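Local coordinates for quinonprotein alcohol dehydrogenase-like protein (Bacteroides thetaiotaomicron VPI-5482, PDB 4R5O) that is of unknown function but binds calcium and joins an immunoglobulin-like beta-sandwich domain to a seven-bladed beta-propeller, at residues G110-Y115 with D125-L130; N179-G184 with K211-V216; L237-Y242 with I272-K277; L282-N287 with T336-Y341; S383-V388 with I400-K405. One frame throughout, in Å; residues are numbered along the deposited sequence.

Contact 1: G110-Y115 with D125-L130; sequences GTFNFY and DCYASL
A helix N-cap docked on a propeller-blade strand brings Asp125, which precedes helix 126-129, against Thr111, where the chain enters the blade strand that carries Phe112 to Tyr115. Thr111 OG1 lies anti to its backbone N (chi1 -180°) and gives a hydrogen bond to Asp125 OD1 at 2.6 Å, reaching it from above the carboxylate plane. The same oxygen takes a weak capping bond from Ala128 N. At the strand, Phe112 O receives Cys126 N at 2.8 Å, nearly along the C=O axis, and a weak second bond from Tyr127 N. Asn113 turns its amide oxygen to the cap: Asp125 N reaches Asn113 OD1 at 2.9 Å, while ND2 serves Tyr106 O and Ala108 O of the adjoining strand 103-108. Apolar contacts flank these bonds, with Phe112 CD2 3.8 Å from Tyr127 CD1 and Cys126 SG beside Phe114 CB. An alanine in place of Thr111 would probably leave Asp125 OD1 without its hydroxyl donor and the carboxylate freer to turn. The helix start is thus satisfied largely by strand atoms: a main-chain carbonyl takes its first N-H groups, and a threonine hydroxyl fixes the capping carboxylate.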
# COMPACT_ATOMS: atom_id res chain seq x y z
N GLY A 110 -2.35 5.88 -7.72
CA GLY A 110 -2.72 4.50 -7.96
C GLY A 110 -1.62 3.48 -8.03
O GLY A 110 -1.74 2.51 -8.77
N THR A 111 -0.57 3.65 -7.22
CA THR A 111 0.56 2.70 -7.18
C THR A 111 1.32 2.81 -5.85
O THR A 111 1.08 3.72 -5.06
CB THR A 111 1.54 2.94 -8.38
OG1 THR A 111 2.62 2.00 -8.31
CG2 THR A 111 2.10 4.36 -8.45
N PHE A 112 2.28 1.88 -5.65
CA PHE A 112 3.15 1.90 -4.47
C PHE A 112 4.38 2.74 -4.74
O PHE A 112 5.13 2.45 -5.66
CB PHE A 112 3.57 0.50 -4.02
CG PHE A 112 2.47 -0.39 -3.51
CD1 PHE A 112 2.13 -0.39 -2.16
CD2 PHE A 112 1.84 -1.30 -4.34
CE1 PHE A 112 1.14 -1.27 -1.68
CE2 PHE A 112 0.84 -2.16 -3.86
CZ PHE A 112 0.50 -2.14 -2.53
N ASN A 113 4.58 3.79 -3.92
CA ASN A 113 5.72 4.71 -3.95
C ASN A 113 6.53 4.57 -2.65
O ASN A 113 5.93 4.31 -1.60
CB ASN A 113 5.23 6.14 -4.13
CG ASN A 113 4.19 6.31 -5.20
OD1 ASN A 113 4.49 6.43 -6.38
ND2 ASN A 113 2.93 6.33 -4.80
N PHE A 114 7.87 4.70 -2.70
CA PHE A 114 8.64 4.53 -1.47
C PHE A 114 9.40 5.80 -1.10
O PHE A 114 10.08 6.37 -1.95
CB PHE A 114 9.63 3.36 -1.57
CG PHE A 114 10.42 3.11 -0.30
CD1 PHE A 114 9.84 2.44 0.78
CD2 PHE A 114 11.76 3.47 -0.21
CE1 PHE A 114 10.59 2.16 1.93
CE2 PHE A 114 12.50 3.22 0.95
CZ PHE A 114 11.91 2.58 2.02
N TYR A 115 9.33 6.20 0.18
CA TYR A 115 10.07 7.33 0.70
C TYR A 115 11.09 6.83 1.73
O TYR A 115 10.73 6.26 2.76
CB TYR A 115 9.15 8.40 1.30
CG TYR A 115 9.90 9.58 1.90
CD1 TYR A 115 10.46 10.56 1.08
CD2 TYR A 115 10.05 9.71 3.27
CE1 TYR A 115 11.15 11.64 1.62
CE2 TYR A 115 10.71 10.81 3.83
CZ TYR A 115 11.26 11.77 3.00
OH TYR A 115 11.89 12.85 3.56
N ASP A 125 6.32 5.02 -8.08
CA ASP A 125 5.83 3.84 -8.78
C ASP A 125 6.88 2.71 -8.76
O ASP A 125 7.31 2.21 -9.78
CB ASP A 125 5.44 4.22 -10.23
CG ASP A 125 4.65 3.18 -11.00
OD1 ASP A 125 4.15 2.23 -10.37
OD2 ASP A 125 4.48 3.36 -12.23
N CYS A 126 7.22 2.29 -7.56
CA CYS A 126 8.12 1.18 -7.30
C CYS A 126 7.45 -0.14 -7.68
O CYS A 126 8.11 -1.16 -7.86
CB CYS A 126 8.54 1.19 -5.83
SG CYS A 126 9.56 2.62 -5.36
N TYR A 127 6.11 -0.13 -7.77
CA TYR A 127 5.37 -1.34 -8.10
C TYR A 127 5.66 -1.73 -9.55
O TYR A 127 5.95 -2.89 -9.81
CB TYR A 127 3.88 -1.16 -7.84
CG TYR A 127 3.10 -2.41 -8.15
CD1 TYR A 127 3.04 -3.48 -7.25
CD2 TYR A 127 2.46 -2.56 -9.38
CE1 TYR A 127 2.36 -4.66 -7.57
CE2 TYR A 127 1.78 -3.73 -9.71
CZ TYR A 127 1.72 -4.77 -8.79
OH TYR A 127 1.03 -5.88 -9.16
N ALA A 128 5.61 -0.77 -10.48
CA ALA A 128 5.87 -1.03 -11.89
C ALA A 128 7.32 -1.52 -12.13
O ALA A 128 7.48 -2.64 -12.63
CB ALA A 128 5.59 0.23 -12.71
N SER A 129 8.36 -0.72 -11.71
CA SER A 129 9.79 -0.98 -11.91
C SER A 129 10.22 -2.34 -11.31
O SER A 129 11.13 -2.96 -11.87
CB SER A 129 10.67 0.14 -11.36
OG SER A 129 10.46 0.49 -10.00
N LEU A 130 9.57 -2.84 -10.26
CA LEU A 130 9.82 -4.16 -9.66
C LEU A 130 8.86 -5.28 -10.21
O LEU A 130 8.94 -6.42 -9.76
CB LEU A 130 9.65 -4.11 -8.12
CG LEU A 130 10.68 -3.36 -7.27
CD1 LEU A 130 10.06 -2.91 -5.97
CD2 LEU A 130 11.90 -4.20 -7.03

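Contact 2: N179-G184 with K211-V216; sequences NSAVVG and KSLNNV
Leu213 and Asn179 reach toward each other tip to tip where two neighbouring propeller blades meet, their chains running nearly in the same direction. With CG anti to its carbonyl carbon (chi1 -63°), Leu213 sets that atom near the asparagine amide. Its CD1 comes to 3.5 Å from Asn179 ND2 and also lies beside Asn179 CG, so a methyl group rests against the amide. Asn179 in turn has CG anti to its backbone N (chi1 -161°), and its OD1 accepts a weak bond from the next backbone amide, Ser180 N, which helps to set the amide's rotation. Nearer the root of the leucine, Ala181 CB packs against Leu213 CB at 3.6 Å. Farther along, the first torsion of Asn215 (chi1 74°) swings its CG toward Val183. Its amide lies against Val183, with ND2 3.8 Å from Val183 CG1. The polar link between the segments is made by a single water, which gives protons to Val182 O and Leu213 O and accepts from Asn215 ND2 at 2.6 Å. The other end of that amide, OD1, is taken by Arg206 NH1. Apart from this water the segments meet through methyl groups laid against two asparagine amides and through the Ala181-Leu213 pair, at the surface of the protein. Strand 177-181 is an outermost strand of its blade and strand 215-220 an outermost strand of the next; Leu213 leans across onto Phe167 and Ile169 of strand 167-171, while Val183 answers on Arg206 and Ile208 of strand 204-209.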
# COMPACT_ATOMS: atom_id res chain seq x y z
N ASN A 179 -0.32 -12.70 -6.58
CA ASN A 179 -1.55 -13.17 -7.22
C ASN A 179 -2.61 -12.08 -7.22
O ASN A 179 -2.46 -11.06 -6.53
CB ASN A 179 -2.04 -14.43 -6.46
CG ASN A 179 -3.00 -15.32 -7.17
OD1 ASN A 179 -3.29 -15.14 -8.36
ND2 ASN A 179 -3.50 -16.33 -6.45
N SER A 180 -3.67 -12.27 -8.02
CA SER A 180 -4.82 -11.36 -8.12
C SER A 180 -6.03 -12.12 -8.69
O SER A 180 -5.87 -13.17 -9.33
CB SER A 180 -4.51 -10.13 -8.96
OG SER A 180 -4.17 -10.48 -10.29
N ALA A 181 -7.24 -11.61 -8.42
CA ALA A 181 -8.47 -12.25 -8.88
C ALA A 181 -9.63 -11.28 -8.93
O ALA A 181 -9.59 -10.20 -8.36
CB ALA A 181 -8.83 -13.42 -7.97
N VAL A 182 -10.68 -11.69 -9.64
CA VAL A 182 -11.95 -10.99 -9.80
C VAL A 182 -12.79 -11.28 -8.58
O VAL A 182 -12.79 -12.42 -8.11
CB VAL A 182 -12.64 -11.47 -11.12
CG1 VAL A 182 -14.03 -10.86 -11.30
CG2 VAL A 182 -11.77 -11.22 -12.34
N VAL A 183 -13.50 -10.28 -8.05
CA VAL A 183 -14.41 -10.46 -6.91
C VAL A 183 -15.75 -9.87 -7.36
O VAL A 183 -16.69 -10.61 -7.64
CB VAL A 183 -13.89 -9.87 -5.57
CG1 VAL A 183 -14.85 -10.17 -4.42
CG2 VAL A 183 -12.49 -10.39 -5.23
N GLY A 184 -15.77 -8.56 -7.54
CA GLY A 184 -16.92 -7.83 -8.04
C GLY A 184 -16.67 -6.34 -8.06
O GLY A 184 -15.74 -5.83 -7.42
N LYS A 211 -5.50 -17.94 -0.43
CA LYS A 211 -4.57 -18.76 -1.21
C LYS A 211 -5.12 -18.95 -2.63
O LYS A 211 -4.46 -18.53 -3.60
CB LYS A 211 -4.30 -20.12 -0.53
CG LYS A 211 -3.96 -20.05 0.99
CD LYS A 211 -2.73 -19.18 1.37
CE LYS A 211 -2.51 -19.14 2.87
NZ LYS A 211 -1.40 -18.23 3.25
N SER A 212 -6.35 -19.51 -2.76
CA SER A 212 -6.98 -19.76 -4.07
C SER A 212 -7.60 -18.50 -4.68
O SER A 212 -7.72 -18.41 -5.89
CB SER A 212 -8.05 -20.83 -3.97
OG SER A 212 -9.09 -20.43 -3.09
N LEU A 213 -8.04 -17.56 -3.82
CA LEU A 213 -8.67 -16.27 -4.11
C LEU A 213 -10.12 -16.48 -4.62
O LEU A 213 -10.71 -15.57 -5.20
CB LEU A 213 -7.85 -15.39 -5.08
CG LEU A 213 -6.46 -14.95 -4.58
CD1 LEU A 213 -5.87 -13.91 -5.49
CD2 LEU A 213 -6.55 -14.33 -3.19
N ASN A 214 -10.73 -17.65 -4.30
CA ASN A 214 -12.14 -17.87 -4.56
C ASN A 214 -12.92 -17.14 -3.50
O ASN A 214 -12.43 -17.03 -2.37
CB ASN A 214 -12.50 -19.37 -4.61
CG ASN A 214 -12.06 -20.08 -5.89
OD1 ASN A 214 -12.15 -19.56 -7.02
ND2 ASN A 214 -11.65 -21.33 -5.74
N ASN A 215 -14.09 -16.58 -3.85
CA ASN A 215 -14.92 -15.86 -2.89
C ASN A 215 -16.31 -16.45 -2.88
O ASN A 215 -16.76 -17.02 -3.87
CB ASN A 215 -14.96 -14.34 -3.13
CG ASN A 215 -15.79 -13.89 -4.30
OD1 ASN A 215 -16.98 -13.56 -4.17
ND2 ASN A 215 -15.15 -13.84 -5.45
N VAL A 216 -16.97 -16.39 -1.72
CA VAL A 216 -18.33 -16.90 -1.48
C VAL A 216 -19.12 -15.72 -0.99
O VAL A 216 -18.70 -15.05 -0.05
CB VAL A 216 -18.37 -18.11 -0.50
CG1 VAL A 216 -19.80 -18.55 -0.21
CG2 VAL A 216 -17.54 -19.29 -1.01
O HOH W 1 -12.69 -14.12 -6.10

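Contact 3: L237-Y242 with I272-K277; sequences LSNDTY and IIQKQK
Asn239 and Gln274 cross obliquely with their amide planes almost perpendicular, 89° apart. The two come from strands 235-239 and 272-274, which both pair with strand 246-252 in the same propeller sheet. Asn239 ND2 gives a hydrogen bond to Gln274 OE1 at 3.1 Å, coming from well above the glutamine carbonyl plane (60° out of it). The same nitrogen makes weak bonds to Gln276 O across the contact and to Thr241 O in its own segment; two N-H groups shared among three acceptors fit that weakness. With CG anti to the backbone N (chi1 164°), Asn239 brings that carbon to 3.7 Å from Gln274 OE1. The opposite end of this amide, OD1, accepts from Asn228 ND2 and Ile278 N. Gln274 reaches out with an extended chain; its OE1 also lies 2.7 Å from a water that accepts from Asp240 N, while NE2 donates to Leu291 O in strand 288-294. Around this polar centre the other side chains touch through carbon: Thr241 CG2 lies 3.8 Å from Gln274 CB, and the methylenes of Lys277 run past Tyr242, CG being 3.6 Å from Tyr242 CB. The lysine's NZ goes on to Ser326 O and His324 O. A leucine in place of Asn239 would probably leave Gln274 OE1 and Gln276 O without this donor and Ile278 N without its acceptor. The chemistry is that of two buried amides joined by one bond, their remaining polar atoms finding partners elsewhere; the asparagine ties strand 235-239 to the chain leaving strand 272-274.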
# COMPACT_ATOMS: atom_id res chain seq x y z
N LEU A 237 -15.50 -6.57 14.29
CA LEU A 237 -16.17 -5.30 14.60
C LEU A 237 -16.27 -4.49 13.33
O LEU A 237 -15.27 -4.42 12.63
CB LEU A 237 -15.42 -4.53 15.70
CG LEU A 237 -15.43 -5.19 17.06
CD1 LEU A 237 -14.35 -4.61 17.96
CD2 LEU A 237 -16.79 -5.05 17.69
N SER A 238 -17.43 -3.92 12.99
CA SER A 238 -17.52 -3.16 11.75
C SER A 238 -18.15 -1.74 11.93
O SER A 238 -19.03 -1.52 12.77
CB SER A 238 -18.32 -3.92 10.70
OG SER A 238 -19.69 -4.01 11.06
N ASN A 239 -17.65 -0.81 11.10
CA ASN A 239 -18.12 0.53 10.82
C ASN A 239 -18.69 0.49 9.43
O ASN A 239 -17.93 0.28 8.48
CB ASN A 239 -17.00 1.56 10.98
CG ASN A 239 -17.29 2.90 10.35
OD1 ASN A 239 -16.51 3.39 9.55
ND2 ASN A 239 -18.47 3.46 10.58
N ASP A 240 -20.03 0.57 9.30
CA ASP A 240 -20.70 0.41 8.02
C ASP A 240 -21.44 1.68 7.60
O ASP A 240 -22.34 1.60 6.77
CB ASP A 240 -21.70 -0.77 8.12
CG ASP A 240 -22.72 -0.75 9.26
OD1 ASP A 240 -23.08 0.35 9.72
OD2 ASP A 240 -23.21 -1.84 9.63
N THR A 241 -21.01 2.85 8.10
CA THR A 241 -21.66 4.10 7.76
C THR A 241 -20.65 5.22 7.45
O THR A 241 -19.56 5.24 8.02
CB THR A 241 -22.57 4.51 8.90
OG1 THR A 241 -23.34 5.61 8.46
CG2 THR A 241 -21.82 4.85 10.18
N TYR A 242 -21.03 6.13 6.54
CA TYR A 242 -20.22 7.29 6.18
C TYR A 242 -21.01 8.59 6.37
O TYR A 242 -20.47 9.66 6.09
CB TYR A 242 -19.70 7.19 4.72
CG TYR A 242 -20.78 7.21 3.66
CD1 TYR A 242 -21.24 8.41 3.13
CD2 TYR A 242 -21.32 6.03 3.16
CE1 TYR A 242 -22.26 8.44 2.17
CE2 TYR A 242 -22.32 6.04 2.19
CZ TYR A 242 -22.79 7.24 1.70
OH TYR A 242 -23.77 7.23 0.74
N ILE A 272 -22.77 1.99 20.24
CA ILE A 272 -21.80 2.92 19.66
C ILE A 272 -22.43 3.50 18.41
O ILE A 272 -22.39 2.85 17.36
CB ILE A 272 -20.38 2.32 19.39
CG1 ILE A 272 -19.81 1.55 20.60
CG2 ILE A 272 -19.38 3.43 18.89
CD1 ILE A 272 -18.68 0.61 20.29
N ILE A 273 -23.06 4.69 18.53
CA ILE A 273 -23.70 5.40 17.42
C ILE A 273 -22.62 6.02 16.55
O ILE A 273 -21.81 6.79 17.04
CB ILE A 273 -24.74 6.49 17.88
CG1 ILE A 273 -25.68 6.07 19.07
CG2 ILE A 273 -25.45 7.18 16.69
CD1 ILE A 273 -26.52 4.94 18.87
N GLN A 274 -22.64 5.71 15.27
CA GLN A 274 -21.71 6.27 14.30
C GLN A 274 -22.50 6.91 13.16
O GLN A 274 -23.51 6.37 12.70
CB GLN A 274 -20.75 5.20 13.79
CG GLN A 274 -19.82 4.67 14.90
CD GLN A 274 -18.86 3.61 14.43
OE1 GLN A 274 -19.16 2.81 13.52
NE2 GLN A 274 -17.74 3.51 15.14
N LYS A 275 -22.09 8.13 12.79
CA LYS A 275 -22.72 8.90 11.72
C LYS A 275 -21.68 9.28 10.67
O LYS A 275 -21.90 10.20 9.88
CB LYS A 275 -23.41 10.16 12.30
CG LYS A 275 -24.53 9.89 13.30
CD LYS A 275 -25.16 11.19 13.77
CE LYS A 275 -26.28 10.95 14.75
NZ LYS A 275 -26.88 12.23 15.21
N GLN A 276 -20.54 8.57 10.65
CA GLN A 276 -19.41 8.79 9.73
C GLN A 276 -18.44 7.60 9.72
O GLN A 276 -18.53 6.71 10.57
CB GLN A 276 -18.62 10.07 10.13
CG GLN A 276 -17.86 9.92 11.47
CD GLN A 276 -16.86 10.99 11.71
OE1 GLN A 276 -17.19 12.18 11.79
NE2 GLN A 276 -15.61 10.59 11.89
N LYS A 277 -17.46 7.65 8.81
CA LYS A 277 -16.40 6.66 8.75
C LYS A 277 -15.42 6.89 9.85
O LYS A 277 -14.88 8.00 9.96
CB LYS A 277 -15.66 6.68 7.41
CG LYS A 277 -16.48 6.37 6.21
CD LYS A 277 -15.58 6.28 5.04
CE LYS A 277 -16.36 6.03 3.79
NZ LYS A 277 -15.46 5.76 2.64
O HOH W 2 -21.15 1.63 12.16

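Contact 4: L282-N287 with T336-Y341; sequences LAKDGN and TENIIY
Ala283 and Ile340 make the sheltered end of a contact between a type I beta turn, Ala283 to Gly286, and the chain leading into strand 339-343, the middle strand of another propeller sheet. Ala283 CB meets the terminal methyl CD1 of Ile340 at 4.3 Å, and Leu354 and Tyr289 close round both residues. The packing here is apolar. The other side, open to solvent, is carried by Lys284, whose CG lies anti to the backbone N (chi1 -163°) and whose chain stays extended to its end. Lys284 CB sits 3.6 Å from Glu337 O, and farther out CD passes 3.6 Å from Asn338 OD1. The tip finishes on the main chain: Lys284 NZ donates to Thr336 O at 2.8 Å from above the carbonyl plane (59° out of it). Several of these exposed residues, Lys284, Thr336, Glu337 and Asn338 among them, also touch a crystal neighbour, which may influence how the outer half is seen. Both backbones are held in shape locally. Asp285 OD1 accepts from Asn287 N in an Asx turn, and its other oxygen binds Tyr289 OH; Asn338 centres an inverse gamma turn. The side chain of Asn338 lies about 9 Å from that of the calcium ligand Asp356. Chemically, the outer half rests on one ammonium-to-carbonyl bond with the lysine's methylenes spread over polar atoms, while across the segments the inner half offers one methyl-methyl contact, backed by Leu354 and Tyr289; between these two segments the lysine meets carbonyl oxygens and no carboxylate.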
# COMPACT_ATOMS: atom_id res chain seq x y z
N LEU A 282 -6.40 -1.07 18.02
CA LEU A 282 -6.00 -1.87 19.18
C LEU A 282 -4.95 -1.07 19.94
O LEU A 282 -3.89 -0.80 19.38
CB LEU A 282 -5.50 -3.27 18.78
CG LEU A 282 -5.01 -4.16 19.94
CD1 LEU A 282 -6.19 -4.63 20.84
CD2 LEU A 282 -4.23 -5.34 19.42
N ALA A 283 -5.27 -0.62 21.17
CA ALA A 283 -4.36 0.20 21.98
C ALA A 283 -3.45 -0.66 22.84
O ALA A 283 -3.63 -1.89 22.89
CB ALA A 283 -5.13 1.17 22.84
N LYS A 284 -2.45 -0.02 23.51
CA LYS A 284 -1.41 -0.71 24.32
C LYS A 284 -2.04 -1.38 25.55
O LYS A 284 -1.47 -2.36 26.03
CB LYS A 284 -0.28 0.23 24.75
CG LYS A 284 0.96 -0.53 25.21
CD LYS A 284 1.96 0.36 25.89
CE LYS A 284 3.09 -0.47 26.43
NZ LYS A 284 4.06 0.36 27.19
N ASP A 285 -3.22 -0.94 26.01
CA ASP A 285 -3.92 -1.58 27.13
C ASP A 285 -4.56 -2.94 26.71
O ASP A 285 -5.14 -3.63 27.56
CB ASP A 285 -4.99 -0.64 27.69
CG ASP A 285 -6.14 -0.30 26.76
OD1 ASP A 285 -6.07 -0.64 25.57
OD2 ASP A 285 -7.10 0.32 27.23
N GLY A 286 -4.47 -3.28 25.42
CA GLY A 286 -4.99 -4.51 24.83
C GLY A 286 -6.44 -4.42 24.43
O GLY A 286 -7.04 -5.42 24.04
N ASN A 287 -7.02 -3.20 24.53
CA ASN A 287 -8.42 -2.94 24.21
C ASN A 287 -8.55 -2.27 22.84
O ASN A 287 -7.58 -1.74 22.31
CB ASN A 287 -9.09 -2.09 25.30
CG ASN A 287 -9.31 -2.83 26.59
OD1 ASN A 287 -9.06 -2.30 27.67
ND2 ASN A 287 -9.66 -4.09 26.52
N THR A 336 3.82 0.93 21.96
CA THR A 336 4.80 1.09 23.04
C THR A 336 4.36 2.11 24.10
O THR A 336 4.92 2.09 25.20
CB THR A 336 6.15 1.54 22.44
OG1 THR A 336 5.99 2.81 21.79
CG2 THR A 336 6.71 0.52 21.45
N GLU A 337 3.39 2.98 23.80
CA GLU A 337 2.89 3.98 24.75
C GLU A 337 1.36 3.97 24.78
O GLU A 337 0.74 3.59 23.80
CB GLU A 337 3.42 5.38 24.42
CG GLU A 337 4.92 5.52 24.70
CD GLU A 337 5.61 6.85 24.48
OE1 GLU A 337 4.93 7.90 24.43
OE2 GLU A 337 6.86 6.84 24.42
N ASN A 338 0.77 4.36 25.91
CA ASN A 338 -0.68 4.40 26.15
C ASN A 338 -1.27 5.66 25.51
O ASN A 338 -1.78 6.57 26.19
CB ASN A 338 -0.94 4.36 27.66
CG ASN A 338 -0.34 3.14 28.32
OD1 ASN A 338 -0.52 1.99 27.87
ND2 ASN A 338 0.36 3.38 29.42
N ILE A 339 -1.18 5.69 24.18
CA ILE A 339 -1.53 6.82 23.33
C ILE A 339 -2.36 6.40 22.10
O ILE A 339 -2.16 5.34 21.50
CB ILE A 339 -0.18 7.46 22.88
CG1 ILE A 339 0.46 8.27 24.01
CG2 ILE A 339 -0.30 8.34 21.63
CD1 ILE A 339 1.85 8.75 23.70
N ILE A 340 -3.27 7.31 21.72
CA ILE A 340 -4.03 7.28 20.48
C ILE A 340 -3.97 8.69 19.88
O ILE A 340 -4.26 9.67 20.57
CB ILE A 340 -5.49 6.75 20.59
CG1 ILE A 340 -5.53 5.36 21.24
CG2 ILE A 340 -6.17 6.77 19.20
CD1 ILE A 340 -6.87 4.84 21.54
N TYR A 341 -3.56 8.78 18.63
CA TYR A 341 -3.59 10.02 17.88
C TYR A 341 -4.91 10.07 17.10
O TYR A 341 -5.28 9.07 16.49
CB TYR A 341 -2.38 10.15 16.95
CG TYR A 341 -1.06 10.25 17.67
CD1 TYR A 341 -0.57 11.47 18.13
CD2 TYR A 341 -0.25 9.13 17.83
CE1 TYR A 341 0.65 11.57 18.78
CE2 TYR A 341 0.99 9.22 18.47
CZ TYR A 341 1.43 10.44 18.95
OH TYR A 341 2.66 10.55 19.55

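Contact 5: S383-V388 with I400-K405; sequences SGELYV and IVVYSK
Tyr403 and Leu386 form an antiparallel hydrogen-bonded pair in the beta hairpin made by strands 386-392 and 397-403, the two inner strands of a four-stranded propeller blade. Tyr403 N reaches Leu386 O at 2.8 Å and Leu386 N returns the bond to Tyr403 O; Val388 and Val401 repeat the exchange two residues on. Tyr403 is the side chain to follow. Its CB faces Leu386 CB at 4.5 Å. The first torsion (chi1 -65°) sets CG opposite the carbonyl carbon, and from there the ring reaches Val388 and Val401. Along one edge of the ring, CD2 and CE2 each lie 3.7 Å from Val388 CG2, and Val388 CB is near the ring plane. One face carries Val401 CG1, 3.6 Å above the plane and offset toward the rim. At the tip, OH is hydrogen-bonded to Tyr390 OH, farther along strand 386-392, so the ring is held at both ends by the hairpin it belongs to. Tyr387 and Val402, a non-hydrogen-bonded pair, point side by side from the other face of the sheet. Where the strands part, Gly384 has a positive phi that suits glycine, a CB there being jammed against the carbonyl oxygen of Ser383; its CA lies 3.9 Å from Lys405 CG. Just beside it, Ser383 OG donates to Glu385 OE1 at 2.7 Å, on the anti side of the carboxylate, 34° out of its plane.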
# COMPACT_ATOMS: atom_id res chain seq x y z
N SER A 383 10.17 4.25 16.02
CA SER A 383 10.65 5.60 16.34
C SER A 383 9.59 6.48 17.04
O SER A 383 9.95 7.48 17.66
CB SER A 383 11.06 6.30 15.05
OG SER A 383 9.97 6.34 14.14
N GLY A 384 8.32 6.15 16.88
CA GLY A 384 7.22 6.94 17.44
C GLY A 384 6.79 8.08 16.53
O GLY A 384 5.96 8.90 16.92
N GLU A 385 7.36 8.14 15.32
CA GLU A 385 7.08 9.15 14.30
C GLU A 385 5.65 9.03 13.76
O GLU A 385 5.21 7.93 13.43
CB GLU A 385 8.08 9.03 13.12
CG GLU A 385 9.52 9.42 13.42
CD GLU A 385 10.49 9.02 12.32
OE1 GLU A 385 10.52 7.83 11.93
OE2 GLU A 385 11.25 9.90 11.87
N LEU A 386 4.93 10.16 13.68
CA LEU A 386 3.56 10.27 13.18
C LEU A 386 3.58 10.81 11.76
O LEU A 386 4.21 11.84 11.50
CB LEU A 386 2.73 11.18 14.11
CG LEU A 386 1.23 11.38 13.82
CD1 LEU A 386 0.41 10.15 14.23
CD2 LEU A 386 0.70 12.54 14.59
N TYR A 387 2.91 10.12 10.84
CA TYR A 387 2.80 10.51 9.45
C TYR A 387 1.42 11.04 9.19
O TYR A 387 0.45 10.30 9.23
CB TYR A 387 3.11 9.34 8.50
CG TYR A 387 4.34 8.53 8.84
CD1 TYR A 387 5.61 9.08 8.72
CD2 TYR A 387 4.25 7.18 9.12
CE1 TYR A 387 6.75 8.34 9.01
CE2 TYR A 387 5.39 6.43 9.39
CZ TYR A 387 6.64 7.01 9.31
OH TYR A 387 7.79 6.28 9.53
N VAL A 388 1.34 12.33 8.91
CA VAL A 388 0.13 13.07 8.64
C VAL A 388 0.07 13.49 7.18
O VAL A 388 1.04 14.04 6.66
CB VAL A 388 0.08 14.30 9.57
CG1 VAL A 388 -1.24 15.02 9.44
CG2 VAL A 388 0.30 13.90 11.03
N ILE A 400 3.03 14.70 2.80
CA ILE A 400 3.11 13.79 3.93
C ILE A 400 4.10 14.43 4.89
O ILE A 400 5.27 14.60 4.54
CB ILE A 400 3.44 12.32 3.58
CG1 ILE A 400 2.40 11.72 2.63
CG2 ILE A 400 3.57 11.49 4.86
CD1 ILE A 400 2.80 10.37 2.06
N VAL A 401 3.64 14.84 6.07
CA VAL A 401 4.51 15.44 7.08
C VAL A 401 4.75 14.38 8.14
O VAL A 401 3.80 13.77 8.63
CB VAL A 401 3.95 16.76 7.66
CG1 VAL A 401 4.91 17.33 8.70
CG2 VAL A 401 3.71 17.79 6.56
N VAL A 402 6.03 14.12 8.41
CA VAL A 402 6.51 13.15 9.39
C VAL A 402 6.95 13.93 10.62
O VAL A 402 7.93 14.69 10.54
CB VAL A 402 7.65 12.23 8.83
CG1 VAL A 402 8.18 11.29 9.91
CG2 VAL A 402 7.21 11.47 7.59
N TYR A 403 6.21 13.78 11.73
CA TYR A 403 6.49 14.43 13.00
C TYR A 403 7.21 13.50 13.95
O TYR A 403 6.97 12.30 13.93
CB TYR A 403 5.18 14.91 13.68
CG TYR A 403 4.43 16.00 12.94
CD1 TYR A 403 4.77 17.35 13.11
CD2 TYR A 403 3.32 15.71 12.15
CE1 TYR A 403 4.06 18.36 12.47
CE2 TYR A 403 2.61 16.71 11.50
CZ TYR A 403 2.99 18.04 11.65
OH TYR A 403 2.29 19.05 11.04
N SER A 404 8.02 14.03 14.84
CA SER A 404 8.66 13.24 15.88
C SER A 404 7.67 13.02 17.03
O SER A 404 6.61 13.67 17.04
CB SER A 404 9.93 13.95 16.37
OG SER A 404 9.63 15.21 16.95
N LYS A 405 8.00 12.15 18.02
CA LYS A 405 7.18 11.92 19.23
C LYS A 405 6.78 13.25 19.89
O LYS A 405 5.71 13.34 20.50
CB LYS A 405 7.94 11.07 20.27
CG LYS A 405 8.52 9.73 19.85
CD LYS A 405 9.17 8.97 21.04
CE LYS A 405 10.37 9.62 21.70
NZ LYS A 405 10.82 8.90 22.92

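All five contacts lie in the propeller rather than the N-terminal immunoglobulin-like domain, and they follow one another along the chain without overlap. Contact 1 comes within about 5 Å of contact 5, nearest atom to nearest atom. Contacts 2 and 4 join different sheets, whereas contacts 3 and 5 tie together parts of a single one. Contacts 2 and 5 fall on opposite sides of the chain's centre, their own centres about 35 Å apart. Contacts 4 and 5 touch, Tyr341 CG packing 3.7 Å from Leu386 CD1. Strand 422-424, from the end of the chain, completes the sheet that holds strand 111-116, the usual way a propeller ring is closed; the five contacts add links within and between blades.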